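Local coordinates for protein endoglucanase (PDB 2FVG) that is probably a metal-dependent aminopeptidase of the M42 family, using two divalent metal cations per subunit, despite its name endoglucanase, at residues G242-P255 with Y293-R305. Residues are numbered along the deposited sequence; the frame is centred on the assembly and turned at random.
Sequences GPAITFYHRGYVIP and YGVPAGVISTPAR. With EDO (1,2-ethanediol), chain D.
A short antiparallel ladder in the large mixed sheet pairs Ala244 and Ile245 with Ser301 and Ile300 of strand 297-306. Ala244 and Ser301 form the hydrogen-bonded pair, Ala244 N reaching Ser301 O at 2.8 Å and Ser301 N returning to Ala244 O at 2.9 Å, both donors in the plane of the carbonyl they meet. Two residues further, beyond the non-hydrogen-bonded pair Ile245-Ile300, Thr246 N bonds to Val299 O at 3.1 Å, now tilted 28° from the carbonyl plane as the chain begins to leave the sheet. Water 1 donates to Ala244 O and is hydrogen-bonded to Thr246 OG1 and Ser301 OG, while water 2 donates to Thr246 O and accepts from Val299 N, filling in for direct bonding where the backbones part. The loop then swings out and comes back to the same strand, where Ala297 N meets Val253 O at 2.8 Å.

Val299 fills the bend between these two attachments. With CG1 anti to the backbone N (chi1 -177°), its CG2 is left to pack against Tyr252 CD2 at 3.7 Å, His249 CD2 and Ile254 CD1, while CB and CG1 lie against Thr246 OG1. Tyr252 CD2 in turn sits over one face of the imidazole of His249, toward its rim. On the far side of Tyr252, CE1 touches Tyr293 CD2 at 3.6 Å, the two rings inclined at 34°. Tyr293 OH bonds to Ser59 and to an ethanediol molecule, probably from the crystallisation liquor.

The side chain of His249 touches Glu220, and Tyr252 lies near His61, both predicted ligands of the first metal. The arrangement is thus a loop that leaves the short inner strand 244-245 and folds back along strand 297-306, beside the predicted two-metal centre of an M42 peptidase domain.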
loop_
_atom_site.group_PDB
_atom_site.type_symbol
_atom_site.label_atom_id
_atom_site.label_comp_id
_atom_site.label_asym_id
_atom_site.label_seq_id
_atom_site.Cartn_x
_atom_site.Cartn_y
_atom_site.Cartn_z
ATOM N N GLY A 242 18.086 -0.840 -2.999
ATOM C CA GLY A 242 17.211 -1.440 -4.014
ATOM C C GLY A 242 15.990 -2.166 -3.473
ATOM O O GLY A 242 15.796 -2.239 -2.266
ATOM N N PRO A 243 15.114 -2.646 -4.373
ATOM C CA PRO A 243 13.978 -3.413 -3.888
ATOM C C PRO A 243 14.445 -4.672 -3.175
ATOM O O PRO A 243 15.451 -5.294 -3.587
ATOM C CB PRO A 243 13.227 -3.797 -5.162
ATOM C CG PRO A 243 14.259 -3.649 -6.291
ATOM C CD PRO A 243 15.102 -2.484 -5.844
ATOM N N ALA A 244 13.706 -5.048 -2.135
ATOM C CA ALA A 244 13.968 -6.241 -1.321
ATOM C C ALA A 244 13.226 -7.426 -1.903
ATOM O O ALA A 244 12.045 -7.318 -2.199
ATOM C CB ALA A 244 13.483 -6.024 0.153
ATOM N N ILE A 245 13.907 -8.565 -2.039
ATOM C CA ILE A 245 13.300 -9.779 -2.598
ATOM C C ILE A 245 13.077 -10.732 -1.417
ATOM O O ILE A 245 14.027 -11.132 -0.749
ATOM C CB ILE A 245 14.194 -10.344 -3.747
ATOM C CG1 ILE A 245 14.388 -9.255 -4.814
ATOM C CG2 ILE A 245 13.555 -11.550 -4.432
ATOM C CD1 ILE A 245 15.354 -9.643 -5.908
ATOM N N THR A 246 11.812 -11.016 -1.099
ATOM C CA THR A 246 11.482 -11.885 0.006
ATOM C C THR A 246 11.817 -13.350 -0.282
ATOM O O THR A 246 11.507 -13.876 -1.351
ATOM C CB THR A 246 9.996 -11.727 0.398
ATOM O OG1 THR A 246 9.760 -10.369 0.762
ATOM C CG2 THR A 246 9.630 -12.592 1.560
ATOM N N PHE A 247 12.453 -14.001 0.683
ATOM C CA PHE A 247 12.817 -15.416 0.564
ATOM C C PHE A 247 11.761 -16.315 1.228
ATOM O O PHE A 247 11.430 -17.376 0.710
ATOM C CB PHE A 247 14.217 -15.666 1.153
ATOM C CG PHE A 247 14.656 -17.115 1.106
ATOM C CD1 PHE A 247 15.235 -17.651 -0.041
ATOM C CD2 PHE A 247 14.502 -17.935 2.214
ATOM C CE1 PHE A 247 15.639 -18.985 -0.077
ATOM C CE2 PHE A 247 14.911 -19.273 2.182
ATOM C CZ PHE A 247 15.481 -19.792 1.041
ATOM N N TYR A 248 11.254 -15.878 2.376
ATOM C CA TYR A 248 10.234 -16.582 3.120
ATOM C C TYR A 248 9.230 -15.553 3.616
ATOM O O TYR A 248 9.633 -14.500 4.127
ATOM C CB TYR A 248 10.864 -17.301 4.317
ATOM C CG TYR A 248 9.867 -17.787 5.357
ATOM C CD1 TYR A 248 9.219 -19.015 5.216
ATOM C CD2 TYR A 248 9.586 -17.016 6.493
ATOM C CE1 TYR A 248 8.301 -19.461 6.183
ATOM C CE2 TYR A 248 8.679 -17.449 7.463
ATOM C CZ TYR A 248 8.045 -18.672 7.304
ATOM O OH TYR A 248 7.159 -19.101 8.275
ATOM N N HIS A 249 7.937 -15.865 3.504
ATOM C CA HIS A 249 6.896 -14.917 3.894
ATOM C C HIS A 249 5.835 -15.497 4.830
ATOM O O HIS A 249 5.139 -14.737 5.509
ATOM C CB HIS A 249 6.230 -14.356 2.638
ATOM C CG HIS A 249 5.462 -13.093 2.863
ATOM N ND1 HIS A 249 4.202 -13.068 3.420
ATOM C CD2 HIS A 249 5.770 -11.806 2.573
ATOM C CE1 HIS A 249 3.772 -11.818 3.474
ATOM N NE2 HIS A 249 4.707 -11.033 2.960
ATOM N N ARG A 250 5.709 -16.825 4.860
ATOM C CA ARG A 250 4.727 -17.556 5.713
ATOM C C ARG A 250 3.284 -17.369 5.259
ATOM O O ARG A 250 2.435 -18.226 5.509
ATOM C CB ARG A 250 4.849 -17.232 7.217
ATOM C CG ARG A 250 4.325 -15.864 7.656
ATOM N N GLY A 251 3.016 -16.232 4.619
ATOM C CA GLY A 251 1.697 -15.924 4.073
ATOM C C GLY A 251 1.603 -16.326 2.609
ATOM O O GLY A 251 0.511 -16.587 2.107
ATOM N N TYR A 252 2.750 -16.379 1.927
ATOM C CA TYR A 252 2.807 -16.754 0.507
ATOM C C TYR A 252 3.793 -17.897 0.236
ATOM O O TYR A 252 4.887 -17.925 0.792
ATOM C CB TYR A 252 3.151 -15.540 -0.378
ATOM C CG TYR A 252 2.204 -14.369 -0.226
ATOM C CD1 TYR A 252 0.884 -14.448 -0.680
ATOM C CD2 TYR A 252 2.629 -13.175 0.352
ATOM C CE1 TYR A 252 -0.001 -13.374 -0.538
ATOM C CE2 TYR A 252 1.755 -12.085 0.492
ATOM C CZ TYR A 252 0.442 -12.192 0.043
ATOM O OH TYR A 252 -0.427 -11.127 0.169
ATOM N N VAL A 253 3.384 -18.843 -0.608
ATOM C CA VAL A 253 4.244 -19.942 -1.001
ATOM C C VAL A 253 5.180 -19.371 -2.057
ATOM O O VAL A 253 4.757 -19.132 -3.192
ATOM C CB VAL A 253 3.455 -21.146 -1.581
ATOM C CG1 VAL A 253 4.400 -22.313 -1.905
ATOM C CG2 VAL A 253 2.374 -21.627 -0.601
ATOM N N ILE A 254 6.431 -19.116 -1.650
ATOM C CA ILE A 254 7.515 -18.591 -2.511
ATOM C C ILE A 254 8.522 -19.689 -2.847
ATOM O O ILE A 254 9.554 -19.809 -2.174
ATOM C CB ILE A 254 8.327 -17.399 -1.881
ATOM C CG1 ILE A 254 7.396 -16.300 -1.346
ATOM C CG2 ILE A 254 9.317 -16.807 -2.935
ATOM C CD1 ILE A 254 8.108 -15.088 -0.854
ATOM N N PRO A 255 8.233 -20.471 -3.903
ATOM C CA PRO A 255 9.117 -21.545 -4.337
ATOM C C PRO A 255 10.468 -21.008 -4.769
ATOM O O PRO A 255 10.570 -19.864 -5.200
ATOM C CB PRO A 255 8.374 -22.148 -5.535
ATOM C CG PRO A 255 7.449 -21.073 -6.002
ATOM C CD PRO A 255 7.034 -20.375 -4.755
ATOM N N TYR A 293 -2.831 -16.727 -0.894
ATOM C CA TYR A 293 -3.381 -16.910 -2.237
ATOM C C TYR A 293 -3.595 -18.368 -2.653
ATOM O O TYR A 293 -4.638 -18.705 -3.214
ATOM C CB TYR A 293 -2.523 -16.215 -3.308
ATOM C CG TYR A 293 -2.742 -14.718 -3.492
ATOM C CD1 TYR A 293 -4.038 -14.181 -3.590
ATOM C CD2 TYR A 293 -1.656 -13.853 -3.673
ATOM C CE1 TYR A 293 -4.243 -12.809 -3.792
ATOM C CE2 TYR A 293 -1.848 -12.482 -3.879
ATOM C CZ TYR A 293 -3.141 -11.965 -3.933
ATOM O OH TYR A 293 -3.341 -10.615 -4.137
ATOM N N GLY A 294 -2.603 -19.220 -2.404
ATOM C CA GLY A 294 -2.683 -20.631 -2.790
ATOM C C GLY A 294 -1.951 -20.935 -4.092
ATOM O O GLY A 294 -1.896 -22.085 -4.522
ATOM N N VAL A 295 -1.407 -19.899 -4.727
ATOM C CA VAL A 295 -0.632 -20.062 -5.950
ATOM C C VAL A 295 0.817 -19.634 -5.690
ATOM O O VAL A 295 1.071 -18.824 -4.807
ATOM C CB VAL A 295 -1.234 -19.260 -7.153
ATOM C CG1 VAL A 295 -2.673 -19.685 -7.381
ATOM C CG2 VAL A 295 -1.123 -17.734 -6.962
ATOM N N PRO A 296 1.773 -20.193 -6.448
ATOM C CA PRO A 296 3.179 -19.816 -6.326
ATOM C C PRO A 296 3.289 -18.303 -6.429
ATOM O O PRO A 296 2.735 -17.712 -7.341
ATOM C CB PRO A 296 3.798 -20.429 -7.581
ATOM C CG PRO A 296 2.980 -21.628 -7.827
ATOM C CD PRO A 296 1.574 -21.205 -7.501
ATOM N N ALA A 297 3.983 -17.670 -5.492
ATOM C CA ALA A 297 4.113 -16.223 -5.523
ATOM C C ALA A 297 5.502 -15.748 -5.182
ATOM O O ALA A 297 6.304 -16.486 -4.609
ATOM C CB ALA A 297 3.094 -15.581 -4.584
ATOM N N GLY A 298 5.782 -14.513 -5.569
ATOM C CA GLY A 298 6.999 -13.824 -5.217
ATOM C C GLY A 298 6.555 -12.548 -4.512
ATOM O O GLY A 298 5.410 -12.079 -4.701
ATOM N N VAL A 299 7.421 -12.007 -3.660
ATOM C CA VAL A 299 7.139 -10.733 -2.995
ATOM C C VAL A 299 8.329 -9.816 -3.225
ATOM O O VAL A 299 9.489 -10.218 -3.033
ATOM C CB VAL A 299 6.892 -10.887 -1.474
ATOM C CG1 VAL A 299 6.539 -9.546 -0.840
ATOM C CG2 VAL A 299 5.786 -11.896 -1.192
ATOM N N ILE A 300 8.038 -8.604 -3.676
ATOM C CA ILE A 300 9.028 -7.567 -3.909
ATOM C C ILE A 300 8.620 -6.319 -3.112
ATOM O O ILE A 300 7.465 -5.875 -3.169
ATOM C CB ILE A 300 9.130 -7.271 -5.401
ATOM C CG1 ILE A 300 9.638 -8.526 -6.120
ATOM C CG2 ILE A 300 10.114 -6.150 -5.668
ATOM C CD1 ILE A 300 9.504 -8.463 -7.616
ATOM N N SER A 301 9.555 -5.766 -2.351
ATOM C CA SER A 301 9.233 -4.620 -1.527
ATOM C C SER A 301 10.148 -3.421 -1.725
ATOM O O SER A 301 11.371 -3.560 -1.871
ATOM C CB SER A 301 9.309 -5.019 -0.048
ATOM O OG SER A 301 8.477 -6.114 0.235
ATOM N N THR A 302 9.540 -2.247 -1.732
ATOM C CA THR A 302 10.269 -0.996 -1.712
ATOM C C THR A 302 10.596 -0.742 -0.222
ATOM O O THR A 302 9.709 -0.799 0.630
ATOM C CB THR A 302 9.414 0.161 -2.281
ATOM O OG1 THR A 302 9.071 -0.150 -3.630
ATOM C CG2 THR A 302 10.207 1.505 -2.286
ATOM N N PRO A 303 11.876 -0.506 0.109
ATOM C CA PRO A 303 12.221 -0.196 1.509
ATOM C C PRO A 303 11.645 1.159 1.934
ATOM O O PRO A 303 11.527 2.063 1.116
ATOM C CB PRO A 303 13.762 -0.089 1.484
ATOM C CG PRO A 303 14.187 -0.749 0.218
ATOM C CD PRO A 303 13.061 -0.524 -0.764
ATOM N N ALA A 304 11.276 1.279 3.205
ATOM C CA ALA A 304 10.808 2.537 3.775
ATOM C C ALA A 304 11.395 2.573 5.179
ATOM O O ALA A 304 11.717 1.532 5.730
ATOM C CB ALA A 304 9.274 2.561 3.844
ATOM N N ARG A 305 11.542 3.759 5.759
ATOM C CA ARG A 305 12.015 3.879 7.131
ATOM C C ARG A 305 11.141 4.882 7.862
ATOM O O ARG A 305 10.928 5.979 7.359
ATOM C CB ARG A 305 13.485 4.338 7.150
ATOM C CG ARG A 305 14.057 4.534 8.540
ATOM C CD ARG A 305 15.593 4.549 8.555
ATOM N NE ARG A 305 16.101 4.579 9.936
ATOM C CZ ARG A 305 16.866 5.538 10.473
ATOM N NH1 ARG A 305 17.316 6.570 9.753
ATOM N NH2 ARG A 305 17.234 5.432 11.738
HETATM C C1 EDO D . -8.273 -9.765 -1.820
HETATM O O1 EDO D . -8.930 -8.871 -0.909
HETATM C C2 EDO D . -6.765 -9.767 -1.571
HETATM O O2 EDO D . -6.091 -10.490 -2.612
HETATM O O HOH W 1 10.138 -8.152 -0.222
HETATM O O HOH W 2 10.186 -13.103 -3.610
HETATM O O HOH W 3 0.508 -18.069 -2.029
#